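Local coordinates for protein alternansucrase (Leuconostoc mesenteroides, PDB 6HVG) that belongs to glycoside hydrolase family 70, carries a calcium ion and combines a TIM-barrel domain with repeats of the choline-binding kind, at residues L171-F174 with Q180-G183; V383-E388 with T476-A481; T442-K447 with A451-F456; Y668-G673 with K741-Y746; S1026-N1029 with F1034-N1037. All coordinates share one frame; numbering follows the deposited sequence.

Contact 1. Residues L171-F174 with Q180-G183; sequences LQYF and QVKG
Gln180 touches three residues of strand 171-174. Its backbone lies beside Phe174, with the two CA atoms 4.3 Å apart in a single beta bridge. The Gln180 CB packs obliquely against the Phe174 ring, 3.5 Å from its CE2. The side chain runs on fully extended, with CG anti to the backbone N (chi1 179°), and this brings its amide up to that of Gln172. The two amides meet with their planes 42° apart, Gln180 NE2 being 3.6 Å from Gln172 NE2. They pack without a hydrogen bond to each other. Gln172 OE1 bonds to the hydroxyl of Tyr144, and Gln180 NE2 makes a weak bond to the carbonyl of Thr199. Gln180 CA also gives a CH...O contact to Tyr173 O, at 3.4 Å. Val181 follows and donates its N-H to the same Tyr173 O, at 3.1 Å and nearly straight (166°). One carbonyl thus receives both contacts. The Val181 side chain runs alongside that of Tyr173, pointing the same way. Its CG2 comes to the edge of the Tyr173 ring, 3.8 Å from CD1. The setting is a choline-binding repeat, in which a short hairpin is followed by a loop. Strand 163-167 pairs with strand 170-174. Strand 150-153 touches Phe174 and Gln180, and strand 185-188 touches Tyr173 and Val181.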
# COMPACT_ATOMS: atom_id res chain seq x y z
N LEU A 171 -5.93 29.01 16.97
CA LEU A 171 -6.18 30.30 17.62
C LEU A 171 -6.11 30.11 19.14
O LEU A 171 -6.92 29.38 19.72
CB LEU A 171 -7.54 30.84 17.16
CG LEU A 171 -7.96 32.26 17.52
CD1 LEU A 171 -6.95 33.32 17.07
CD2 LEU A 171 -9.33 32.51 16.91
N GLN A 172 -5.12 30.75 19.77
CA GLN A 172 -4.81 30.53 21.19
C GLN A 172 -4.70 31.87 21.92
O GLN A 172 -4.62 32.92 21.28
CB GLN A 172 -3.48 29.77 21.32
CG GLN A 172 -3.43 28.44 20.59
CD GLN A 172 -2.17 27.63 20.89
OE1 GLN A 172 -1.10 28.20 21.14
NE2 GLN A 172 -2.29 26.30 20.85
N TYR A 173 -4.71 31.84 23.26
CA TYR A 173 -4.64 33.09 24.05
C TYR A 173 -3.68 32.94 25.22
O TYR A 173 -3.62 31.88 25.83
CB TYR A 173 -6.04 33.52 24.55
CG TYR A 173 -6.07 34.89 25.24
CD1 TYR A 173 -5.77 35.00 26.59
CD2 TYR A 173 -6.38 36.07 24.55
CE1 TYR A 173 -5.77 36.23 27.23
CE2 TYR A 173 -6.37 37.31 25.20
CZ TYR A 173 -6.07 37.37 26.55
OH TYR A 173 -6.04 38.55 27.26
N PHE A 174 -2.92 34.01 25.49
CA PHE A 174 -2.03 34.09 26.64
C PHE A 174 -2.31 35.36 27.43
O PHE A 174 -2.42 36.44 26.85
CB PHE A 174 -0.57 34.08 26.18
CG PHE A 174 -0.24 32.94 25.27
CD1 PHE A 174 -0.61 32.97 23.93
CD2 PHE A 174 0.42 31.82 25.75
CE1 PHE A 174 -0.34 31.90 23.09
CE2 PHE A 174 0.71 30.75 24.91
CZ PHE A 174 0.32 30.79 23.57
N GLN A 180 -0.71 30.34 28.84
CA GLN A 180 -1.77 29.98 27.93
C GLN A 180 -3.01 29.57 28.70
O GLN A 180 -2.94 28.82 29.67
CB GLN A 180 -1.35 28.86 27.00
CG GLN A 180 -2.42 28.42 26.03
CD GLN A 180 -1.96 27.30 25.11
OE1 GLN A 180 -0.77 26.99 25.03
NE2 GLN A 180 -2.92 26.71 24.37
N VAL A 181 -4.15 30.07 28.23
CA VAL A 181 -5.45 29.86 28.86
C VAL A 181 -6.17 28.70 28.23
O VAL A 181 -6.25 28.61 27.03
CB VAL A 181 -6.32 31.12 28.72
CG1 VAL A 181 -7.66 30.93 29.40
CG2 VAL A 181 -5.61 32.32 29.32
N LYS A 182 -6.70 27.81 29.07
CA LYS A 182 -7.44 26.65 28.63
C LYS A 182 -8.71 26.48 29.44
O LYS A 182 -8.73 26.67 30.66
CB LYS A 182 -6.58 25.41 28.77
CG LYS A 182 -5.51 25.33 27.73
CD LYS A 182 -4.65 24.09 27.90
CE LYS A 182 -3.37 24.18 27.08
NZ LYS A 182 -2.56 22.94 27.25
N GLY A 183 -9.79 26.14 28.74
CA GLY A 183 -11.08 25.90 29.36
C GLY A 183 -11.69 27.13 30.02
O GLY A 183 -12.45 27.01 30.96

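Contact 2. Residues V383-E388 with T476-A481; sequences VSQSNE and TLNDAA
Gln385 and Asn478 join the two segments through a single hydrogen bond between their side-chain amides. The first segment starts as strand 383-384, where Val383 is bonded through its backbone to Thr1292. Gln385 comes next, as the chain leaves the strand. Its CG stands anti to the carbonyl carbon (chi1 -70°) and the chain beyond it is extended, which carries the amide across to helix 474-495. There Gln385 OE1 accepts the N-H of Asn478 ND2 at 2.8 Å. The bond is fairly straight, with 160° at the hydrogen. It uses a lone pair of OE1 in the carbonyl plane, at a C=O...N angle of 125°. The acceptor also lies close to the Asn478 amide plane, and the two amides are nearly coplanar although the side chains cross at about a right angle. Gln385 CG lies 3.8 Å from Asn478 ND2.

The contact ties a two-stranded antiparallel sheet, 383-384 with 1291-1292, to a helix of the glycoside hydrolase family 70 region. Both amides have second partners. Gln385 NE2 bonds to the carbonyl of Ile1306, and Asn478 OD1 accepts from Gln450 on the adjacent helix 447-462. These bonds are consistent with the way each amide is turned. Further on, Asn387 takes no direct part in the contact. Its OD1 caps the backbone N of Asn389, where the chain turns into helix 390-393.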
# COMPACT_ATOMS: atom_id res chain seq x y z
N VAL A 383 -40.65 -16.41 -25.10
CA VAL A 383 -40.95 -15.68 -26.32
C VAL A 383 -39.85 -15.88 -27.34
O VAL A 383 -38.70 -16.07 -27.02
CB VAL A 383 -41.15 -14.16 -26.11
CG1 VAL A 383 -42.37 -13.91 -25.25
CG2 VAL A 383 -39.92 -13.50 -25.56
N SER A 384 -40.25 -15.85 -28.60
CA SER A 384 -39.33 -15.92 -29.71
C SER A 384 -38.86 -14.53 -30.07
O SER A 384 -39.64 -13.58 -30.08
CB SER A 384 -40.04 -16.54 -30.90
OG SER A 384 -39.12 -16.88 -31.92
N GLN A 385 -37.58 -14.39 -30.35
CA GLN A 385 -37.02 -13.09 -30.61
C GLN A 385 -36.85 -12.81 -32.09
O GLN A 385 -36.74 -11.63 -32.47
CB GLN A 385 -35.68 -12.97 -29.88
CG GLN A 385 -35.85 -12.89 -28.36
CD GLN A 385 -34.60 -12.48 -27.64
OE1 GLN A 385 -34.46 -11.33 -27.25
NE2 GLN A 385 -33.68 -13.43 -27.48
N SER A 386 -36.85 -13.85 -32.92
CA SER A 386 -36.60 -13.68 -34.34
C SER A 386 -37.71 -12.88 -35.03
O SER A 386 -38.89 -13.04 -34.71
CB SER A 386 -36.37 -15.02 -35.03
OG SER A 386 -37.50 -15.85 -34.93
N ASN A 387 -37.31 -12.03 -35.97
CA ASN A 387 -38.23 -11.21 -36.74
C ASN A 387 -37.58 -10.80 -38.08
O ASN A 387 -36.61 -11.43 -38.50
CB ASN A 387 -38.68 -10.02 -35.88
CG ASN A 387 -37.53 -9.12 -35.44
OD1 ASN A 387 -36.41 -9.19 -35.95
ND2 ASN A 387 -37.84 -8.21 -34.55
N GLU A 388 -38.11 -9.79 -38.75
CA GLU A 388 -37.60 -9.34 -40.03
C GLU A 388 -36.16 -8.80 -40.00
O GLU A 388 -35.47 -8.80 -41.00
CB GLU A 388 -38.56 -8.32 -40.69
CG GLU A 388 -38.64 -6.93 -40.07
CD GLU A 388 -39.67 -6.81 -38.94
OE1 GLU A 388 -40.13 -7.86 -38.42
OE2 GLU A 388 -39.98 -5.65 -38.56
N THR A 476 -40.77 -5.49 -25.79
CA THR A 476 -40.65 -4.05 -25.70
C THR A 476 -39.20 -3.60 -25.77
O THR A 476 -38.89 -2.64 -26.46
CB THR A 476 -41.27 -3.51 -24.40
OG1 THR A 476 -42.66 -3.86 -24.35
CG2 THR A 476 -41.12 -1.98 -24.31
N LEU A 477 -38.30 -4.30 -25.08
CA LEU A 477 -36.89 -3.93 -25.06
C LEU A 477 -36.25 -4.09 -26.43
O LEU A 477 -35.51 -3.22 -26.88
CB LEU A 477 -36.12 -4.76 -24.04
CG LEU A 477 -36.50 -4.57 -22.56
CD1 LEU A 477 -35.87 -5.69 -21.76
CD2 LEU A 477 -36.05 -3.23 -22.03
N ASN A 478 -36.57 -5.19 -27.10
CA ASN A 478 -36.05 -5.43 -28.46
C ASN A 478 -36.58 -4.42 -29.48
O ASN A 478 -35.84 -3.99 -30.36
CB ASN A 478 -36.37 -6.87 -28.89
CG ASN A 478 -35.55 -7.91 -28.13
OD1 ASN A 478 -34.49 -7.60 -27.64
ND2 ASN A 478 -36.05 -9.12 -28.05
N ASP A 479 -37.86 -4.05 -29.37
CA ASP A 479 -38.44 -3.00 -30.22
C ASP A 479 -37.70 -1.67 -29.98
O ASP A 479 -37.41 -0.93 -30.92
CB ASP A 479 -39.93 -2.80 -29.94
CG ASP A 479 -40.80 -3.89 -30.51
OD1 ASP A 479 -40.30 -4.72 -31.29
OD2 ASP A 479 -42.02 -3.94 -30.18
N ALA A 480 -37.41 -1.37 -28.71
CA ALA A 480 -36.71 -0.16 -28.33
C ALA A 480 -35.25 -0.18 -28.79
O ALA A 480 -34.70 0.87 -29.10
CB ALA A 480 -36.78 0.05 -26.83
N ALA A 481 -34.65 -1.36 -28.85
CA ALA A 481 -33.30 -1.49 -29.38
C ALA A 481 -33.23 -1.12 -30.84
O ALA A 481 -32.27 -0.51 -31.27
CB ALA A 481 -32.79 -2.91 -29.16

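Contact 3. Residues T442-K447 with A451-F456; sequences TWWPDK and ANYLNF
Lys447 and Ala451 form the first turn of helix 447-462, whose N-cap is Asp446. Lys447 O accepts the N-H of Ala451 at 2.8 Å with 161° at the hydrogen, a regular helical bond from one residue to the fourth after it. Ala451 CB lies 3.4 Å from the same Lys447 O. The Asp446 side chain caps a backbone N just inside the helix, and its OD1 also bonds to Thr449 OG1. Its other oxygen, OD2, takes the indole N-H of Trp1265, which holds the carboxylate from outside the helix.

The chain ahead of the cap folds back along the side of the helix, and this places Trp444 beside Tyr453. The Tyr453 CG is anti to its backbone N (chi1 163°), and this brings the ring to the indole. Trp444 NE1 lies over one face of the tyrosine ring, 3.4 Å from Tyr453 CD2 and 3.6 Å from Tyr453 CG. The two ring planes are inclined at 54°, and the centroid of the five-membered ring of Trp444 is 5.0 Å from that of Tyr453. The aliphatic stem joins in, Tyr453 CB being 4.1 Å from Trp444 CD1. Both aromatic residues are buried, and helix 474-495 closes in on them with Ala481 against Trp444 and Ile488 against Tyr453. The first bond of the Lys447 side chain leads away from residues 451-456, and its NZ bonds to the carbonyl of Ala470 and to Gln380 OE1.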
# COMPACT_ATOMS: atom_id res chain seq x y z
N THR A 442 -27.23 -5.03 -30.92
CA THR A 442 -28.02 -6.18 -31.33
C THR A 442 -28.17 -7.27 -30.26
O THR A 442 -29.14 -8.02 -30.28
CB THR A 442 -27.38 -6.80 -32.58
OG1 THR A 442 -27.48 -5.85 -33.65
CG2 THR A 442 -28.06 -8.12 -32.98
N TRP A 443 -27.22 -7.38 -29.34
CA TRP A 443 -27.26 -8.45 -28.33
C TRP A 443 -26.90 -7.92 -26.95
O TRP A 443 -26.20 -6.93 -26.84
CB TRP A 443 -26.30 -9.58 -28.74
CG TRP A 443 -26.13 -10.63 -27.71
CD1 TRP A 443 -26.79 -11.82 -27.63
CD2 TRP A 443 -25.23 -10.60 -26.60
NE1 TRP A 443 -26.37 -12.53 -26.53
CE2 TRP A 443 -25.41 -11.79 -25.88
CE3 TRP A 443 -24.31 -9.66 -26.14
CZ2 TRP A 443 -24.69 -12.08 -24.71
CZ3 TRP A 443 -23.59 -9.94 -24.98
CH2 TRP A 443 -23.79 -11.14 -24.28
N TRP A 444 -27.41 -8.57 -25.91
CA TRP A 444 -27.12 -8.22 -24.54
C TRP A 444 -27.00 -9.52 -23.71
O TRP A 444 -27.60 -10.53 -24.04
CB TRP A 444 -28.26 -7.32 -24.02
CG TRP A 444 -28.45 -6.13 -24.90
CD1 TRP A 444 -27.85 -4.92 -24.76
CD2 TRP A 444 -29.23 -6.06 -26.11
NE1 TRP A 444 -28.22 -4.10 -25.80
CE2 TRP A 444 -29.06 -4.78 -26.64
CE3 TRP A 444 -30.03 -6.96 -26.80
CZ2 TRP A 444 -29.68 -4.37 -27.83
CZ3 TRP A 444 -30.65 -6.55 -27.97
CH2 TRP A 444 -30.47 -5.27 -28.47
N PRO A 445 -26.22 -9.48 -22.61
CA PRO A 445 -26.10 -10.64 -21.74
C PRO A 445 -27.37 -10.97 -20.96
O PRO A 445 -27.60 -12.13 -20.64
CB PRO A 445 -24.98 -10.24 -20.80
CG PRO A 445 -24.98 -8.76 -20.79
CD PRO A 445 -25.41 -8.35 -22.15
N ASP A 446 -28.17 -9.96 -20.65
CA ASP A 446 -29.35 -10.10 -19.78
C ASP A 446 -30.27 -8.88 -19.98
O ASP A 446 -29.89 -7.89 -20.59
CB ASP A 446 -28.92 -10.24 -18.30
CG ASP A 446 -27.72 -9.33 -17.94
OD1 ASP A 446 -27.90 -8.09 -17.93
OD2 ASP A 446 -26.61 -9.85 -17.71
N LYS A 447 -31.47 -8.94 -19.44
CA LYS A 447 -32.44 -7.86 -19.59
C LYS A 447 -32.05 -6.58 -18.86
O LYS A 447 -32.28 -5.49 -19.37
CB LYS A 447 -33.82 -8.32 -19.13
CG LYS A 447 -34.49 -9.21 -20.16
CD LYS A 447 -35.79 -9.77 -19.65
CE LYS A 447 -36.90 -8.78 -19.78
NZ LYS A 447 -38.05 -9.19 -18.92
N ALA A 451 -31.78 -3.10 -20.71
CA ALA A 451 -32.56 -1.94 -20.29
C ALA A 451 -31.64 -0.75 -20.00
O ALA A 451 -32.00 0.40 -20.27
CB ALA A 451 -33.41 -2.26 -19.08
N ASN A 452 -30.47 -1.04 -19.43
CA ASN A 452 -29.51 0.02 -19.12
C ASN A 452 -28.91 0.62 -20.39
O ASN A 452 -28.79 1.84 -20.50
CB ASN A 452 -28.41 -0.48 -18.19
CG ASN A 452 -28.90 -0.72 -16.77
OD1 ASN A 452 -29.93 -0.22 -16.37
ND2 ASN A 452 -28.13 -1.47 -16.00
N TYR A 453 -28.56 -0.24 -21.34
CA TYR A 453 -28.08 0.21 -22.64
C TYR A 453 -29.09 1.14 -23.29
O TYR A 453 -28.73 2.21 -23.74
CB TYR A 453 -27.81 -0.97 -23.56
CG TYR A 453 -27.69 -0.63 -25.03
CD1 TYR A 453 -26.49 -0.22 -25.58
CD2 TYR A 453 -28.78 -0.72 -25.87
CE1 TYR A 453 -26.37 0.09 -26.93
CE2 TYR A 453 -28.68 -0.41 -27.22
CZ TYR A 453 -27.48 -0.02 -27.76
OH TYR A 453 -27.43 0.28 -29.09
N LEU A 454 -30.36 0.73 -23.32
CA LEU A 454 -31.42 1.52 -23.94
C LEU A 454 -31.58 2.87 -23.28
O LEU A 454 -31.64 3.88 -23.98
CB LEU A 454 -32.76 0.79 -23.90
CG LEU A 454 -32.81 -0.48 -24.73
CD1 LEU A 454 -34.09 -1.23 -24.41
CD2 LEU A 454 -32.75 -0.20 -26.23
N ASN A 455 -31.62 2.89 -21.95
CA ASN A 455 -31.73 4.15 -21.22
C ASN A 455 -30.51 5.06 -21.44
O ASN A 455 -30.66 6.27 -21.59
CB ASN A 455 -31.90 3.89 -19.73
CG ASN A 455 -33.20 3.25 -19.40
OD1 ASN A 455 -34.10 3.16 -20.23
ND2 ASN A 455 -33.34 2.81 -18.17
N PHE A 456 -29.30 4.49 -21.47
CA PHE A 456 -28.09 5.27 -21.68
C PHE A 456 -28.03 5.91 -23.08
O PHE A 456 -27.76 7.10 -23.21
CB PHE A 456 -26.87 4.39 -21.44
CG PHE A 456 -25.56 5.10 -21.58
CD1 PHE A 456 -25.02 5.78 -20.51
CD2 PHE A 456 -24.83 5.02 -22.76
CE1 PHE A 456 -23.79 6.41 -20.61
CE2 PHE A 456 -23.60 5.66 -22.88
CZ PHE A 456 -23.10 6.37 -21.81

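Contact 4. Residues Y668-G673 with K741-Y746; sequences YVNQQG and KVIPNY
In Asn670, CG is anti to the backbone N (chi1 -173°), which turns the carboxamide toward Ile743. In Ile743, CG1 is anti to the carbonyl carbon and CD1 continues the line in an extended chain (chi2 -176°). The longer branch therefore crosses the asparagine side chain at a slant. Ile743 CD1 comes to 3.7 Å from Asn670 CB. Ile743 CG1 stands 3.7 Å from Asn670 CG, and the shorter branch, Ile743 CG2, is 4.1 Å from Asn670 CB. Pro744 is a minor partner, its CD lying 4.2 Å from Asn670 OD1.

Asn670 sits at the end of helix 665-671. A Schellman motif closes this helix, with Gly673 at the C-prime position. The Asn674 N-H bonds to Val669 O, and the Gly673 N-H bonds weakly to Asn670 O. On the other side, residues 741-744 lead into strand 745-747. This strand lies between strands 678-679 and 821-825 in the eight-stranded parallel sheet of the TIM barrel. The turn into the strand is steadied by the Asn745 side chain, whose ND2 donates to Ile743 O at 3.2 Å, in the carbonyl plane. Asn745 OD1 bonds to Thr820 on the way into the next strand.

No hydrogen bond crosses between the two segments. Asn670 meets Ile743 most closely through CB and CG, while its OD1 bonds to Asn674 ND2. The isoleucine therefore adds van der Waals packing to a helix end that the Schellman bonds already close.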
# COMPACT_ATOMS: atom_id res chain seq x y z
N TYR A 668 19.28 -16.86 6.71
CA TYR A 668 19.20 -17.61 5.46
C TYR A 668 20.41 -17.32 4.58
O TYR A 668 21.10 -18.22 4.15
CB TYR A 668 17.93 -17.27 4.68
CG TYR A 668 17.83 -17.98 3.35
CD1 TYR A 668 18.41 -17.44 2.20
CD2 TYR A 668 17.18 -19.20 3.24
CE1 TYR A 668 18.35 -18.11 0.99
CE2 TYR A 668 17.11 -19.86 2.04
CZ TYR A 668 17.68 -19.32 0.91
OH TYR A 668 17.59 -20.02 -0.27
N VAL A 669 20.66 -16.04 4.31
CA VAL A 669 21.72 -15.63 3.40
C VAL A 669 23.06 -16.20 3.86
O VAL A 669 23.87 -16.65 3.06
CB VAL A 669 21.78 -14.09 3.28
CG1 VAL A 669 23.04 -13.64 2.53
CG2 VAL A 669 20.53 -13.53 2.59
N ASN A 670 23.29 -16.18 5.16
CA ASN A 670 24.53 -16.69 5.75
C ASN A 670 24.64 -18.21 5.64
O ASN A 670 25.73 -18.73 5.43
CB ASN A 670 24.63 -16.25 7.21
CG ASN A 670 25.96 -16.59 7.83
OD1 ASN A 670 27.00 -16.15 7.38
ND2 ASN A 670 25.94 -17.39 8.86
N GLN A 671 23.52 -18.93 5.79
CA GLN A 671 23.51 -20.38 5.57
C GLN A 671 23.86 -20.70 4.13
O GLN A 671 24.55 -21.67 3.85
CB GLN A 671 22.15 -21.00 5.90
CG GLN A 671 21.83 -21.17 7.38
CD GLN A 671 20.35 -21.53 7.60
OE1 GLN A 671 19.88 -22.58 7.14
NE2 GLN A 671 19.61 -20.66 8.30
N GLN A 672 23.38 -19.87 3.20
CA GLN A 672 23.65 -20.09 1.79
C GLN A 672 24.96 -19.46 1.29
O GLN A 672 25.21 -19.42 0.10
CB GLN A 672 22.46 -19.61 0.96
CG GLN A 672 21.14 -20.29 1.30
CD GLN A 672 21.19 -21.81 1.17
OE1 GLN A 672 21.59 -22.35 0.15
NE2 GLN A 672 20.76 -22.50 2.22
N GLY A 673 25.81 -19.00 2.20
CA GLY A 673 27.18 -18.60 1.86
C GLY A 673 27.41 -17.13 1.52
O GLY A 673 28.46 -16.78 1.00
N LYS A 741 32.76 -14.85 14.62
CA LYS A 741 32.32 -14.76 13.24
C LYS A 741 30.93 -14.18 13.22
O LYS A 741 30.07 -14.56 14.02
CB LYS A 741 32.29 -16.14 12.60
CG LYS A 741 32.44 -16.11 11.09
CD LYS A 741 32.17 -17.48 10.49
CE LYS A 741 32.47 -17.48 9.01
NZ LYS A 741 31.96 -18.73 8.37
N VAL A 742 30.69 -13.27 12.30
CA VAL A 742 29.44 -12.55 12.26
C VAL A 742 28.96 -12.45 10.80
O VAL A 742 29.74 -12.68 9.86
CB VAL A 742 29.62 -11.18 12.94
CG1 VAL A 742 30.23 -10.19 11.99
CG2 VAL A 742 28.30 -10.69 13.50
N ILE A 743 27.69 -12.12 10.61
CA ILE A 743 27.11 -12.17 9.26
C ILE A 743 27.46 -10.91 8.47
O ILE A 743 27.12 -9.80 8.91
CB ILE A 743 25.59 -12.33 9.29
CG1 ILE A 743 25.23 -13.65 9.99
CG2 ILE A 743 25.02 -12.26 7.87
CD1 ILE A 743 23.76 -13.99 10.00
N PRO A 744 28.12 -11.07 7.32
CA PRO A 744 28.49 -9.88 6.56
C PRO A 744 27.28 -9.14 6.06
O PRO A 744 26.30 -9.79 5.66
CB PRO A 744 29.32 -10.42 5.41
CG PRO A 744 28.92 -11.84 5.28
CD PRO A 744 28.51 -12.31 6.64
N ASN A 745 27.34 -7.81 6.06
CA ASN A 745 26.17 -6.99 5.79
C ASN A 745 26.45 -5.56 5.33
O ASN A 745 27.51 -5.02 5.61
CB ASN A 745 25.34 -6.91 7.06
CG ASN A 745 25.99 -6.06 8.13
OD1 ASN A 745 25.68 -4.88 8.29
ND2 ASN A 745 26.92 -6.65 8.85
N TYR A 746 25.47 -4.96 4.66
CA TYR A 746 25.46 -3.51 4.43
C TYR A 746 24.40 -2.86 5.30
O TYR A 746 23.47 -3.52 5.72
CB TYR A 746 25.22 -3.17 2.96
CG TYR A 746 23.80 -3.29 2.45
CD1 TYR A 746 23.27 -4.52 2.08
CD2 TYR A 746 23.01 -2.17 2.31
CE1 TYR A 746 21.97 -4.63 1.60
CE2 TYR A 746 21.71 -2.26 1.82
CZ TYR A 746 21.19 -3.49 1.45
OH TYR A 746 19.90 -3.57 0.96

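Contact 5. Residues S1026-N1029 with F1034-N1037; sequences SSSN and FHSN
Ser1028 and His1035 make the whole of this contact. Ser1028 OG lies 3.2 Å from His1035 CE1 and 3.3 Å from His1035 NE2, coming in obliquely to the imidazole. The stronger polar partner of both residues is Asp1030, in the loop between the segments. Its OD1 bonds to the serine hydroxyl and its OD2 to His1035 NE2, so one carboxylate bridges the two side chains. The other imidazole nitrogen, ND1, bonds to Asp648 OD1. Two carboxylates, one at each nitrogen, fix the rotation of the ring and would probably favour its charged form.

Packing is slight. Ser1028 CB reaches 3.8 Å from His1035 NE2. The serine OG stands between the backbone N and the carbonyl carbon (chi1 70°), which directs it at the ring.

Asn1037 ends the second segment as the N-cap of helix 1038-1041, and its ND2 also bonds to Asp648. The arrangement is a surface loop drawn together around an aspartate. It lies on the way from strand 1003-1009 to barrel strand 1045-1047, next to the TIM barrel of the family.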
# COMPACT_ATOMS: atom_id res chain seq x y z
N SER A 1026 43.39 -17.82 -0.51
CA SER A 1026 42.19 -18.55 -0.09
C SER A 1026 42.19 -18.70 1.43
O SER A 1026 42.50 -19.76 1.97
CB SER A 1026 42.12 -19.93 -0.75
OG SER A 1026 41.17 -20.75 -0.07
N SER A 1027 41.82 -17.63 2.12
CA SER A 1027 41.77 -17.61 3.58
C SER A 1027 40.81 -18.65 4.21
O SER A 1027 41.13 -19.27 5.23
CB SER A 1027 41.36 -16.21 4.06
OG SER A 1027 41.15 -16.21 5.45
N SER A 1028 39.66 -18.85 3.57
CA SER A 1028 38.57 -19.68 4.15
C SER A 1028 38.17 -20.89 3.29
O SER A 1028 38.01 -20.77 2.07
CB SER A 1028 37.33 -18.81 4.33
OG SER A 1028 36.82 -18.51 3.05
N ASN A 1029 37.97 -22.03 3.95
CA ASN A 1029 37.43 -23.23 3.32
C ASN A 1029 35.91 -23.34 3.53
O ASN A 1029 35.29 -24.35 3.14
CB ASN A 1029 38.12 -24.47 3.90
CG ASN A 1029 37.53 -24.91 5.25
OD1 ASN A 1029 37.35 -24.09 6.15
ND2 ASN A 1029 37.22 -26.21 5.38
N PHE A 1034 31.25 -13.64 0.72
CA PHE A 1034 31.65 -12.50 1.52
C PHE A 1034 32.02 -12.91 2.94
O PHE A 1034 31.52 -13.90 3.47
CB PHE A 1034 30.55 -11.43 1.51
CG PHE A 1034 30.42 -10.74 0.19
CD1 PHE A 1034 31.42 -9.89 -0.25
CD2 PHE A 1034 29.32 -10.96 -0.62
CE1 PHE A 1034 31.30 -9.26 -1.49
CE2 PHE A 1034 29.20 -10.36 -1.85
CZ PHE A 1034 30.17 -9.50 -2.29
N HIS A 1035 32.94 -12.14 3.53
CA HIS A 1035 33.36 -12.36 4.91
C HIS A 1035 33.47 -11.02 5.60
O HIS A 1035 34.11 -10.12 5.06
CB HIS A 1035 34.69 -13.11 4.98
CG HIS A 1035 34.64 -14.48 4.40
ND1 HIS A 1035 35.02 -14.75 3.10
CD2 HIS A 1035 34.22 -15.65 4.92
CE1 HIS A 1035 34.83 -16.03 2.85
NE2 HIS A 1035 34.33 -16.59 3.93
N SER A 1036 32.84 -10.88 6.77
CA SER A 1036 32.89 -9.63 7.50
C SER A 1036 34.26 -9.56 8.15
O SER A 1036 34.58 -10.36 9.03
CB SER A 1036 31.79 -9.54 8.56
OG SER A 1036 31.66 -8.20 9.04
N ASN A 1037 35.06 -8.61 7.69
CA ASN A 1037 36.39 -8.39 8.23
C ASN A 1037 36.84 -6.98 7.89
O ASN A 1037 36.08 -6.22 7.31
CB ASN A 1037 37.36 -9.44 7.71
CG ASN A 1037 37.42 -9.52 6.20
OD1 ASN A 1037 37.42 -8.50 5.51
ND2 ASN A 1037 37.53 -10.72 5.69

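Contact 1 comes first along the chain and closes a short loop in the choline-binding repeats, with its centre about 57 Å or more from those of the others. Contact 2 joins strand 383-384 to helix 474-495 and closes a long loop. Contact 3 is nested inside that loop, at the start of helix 447-462, and the two touch where Ala481 and Leu477 meet Trp444 and Leu454. Contacts 4 and 5 follow in series, on the other side of the chain's centre from 2 and 3. Contact 4 closes a loop of 67 residues, joining the end of helix 665-671 to the chain entering barrel strand 745-747. Contact 5 closes a small loop beside it, and Pro744 packs on residues 1034-1036. None of the contacts cross.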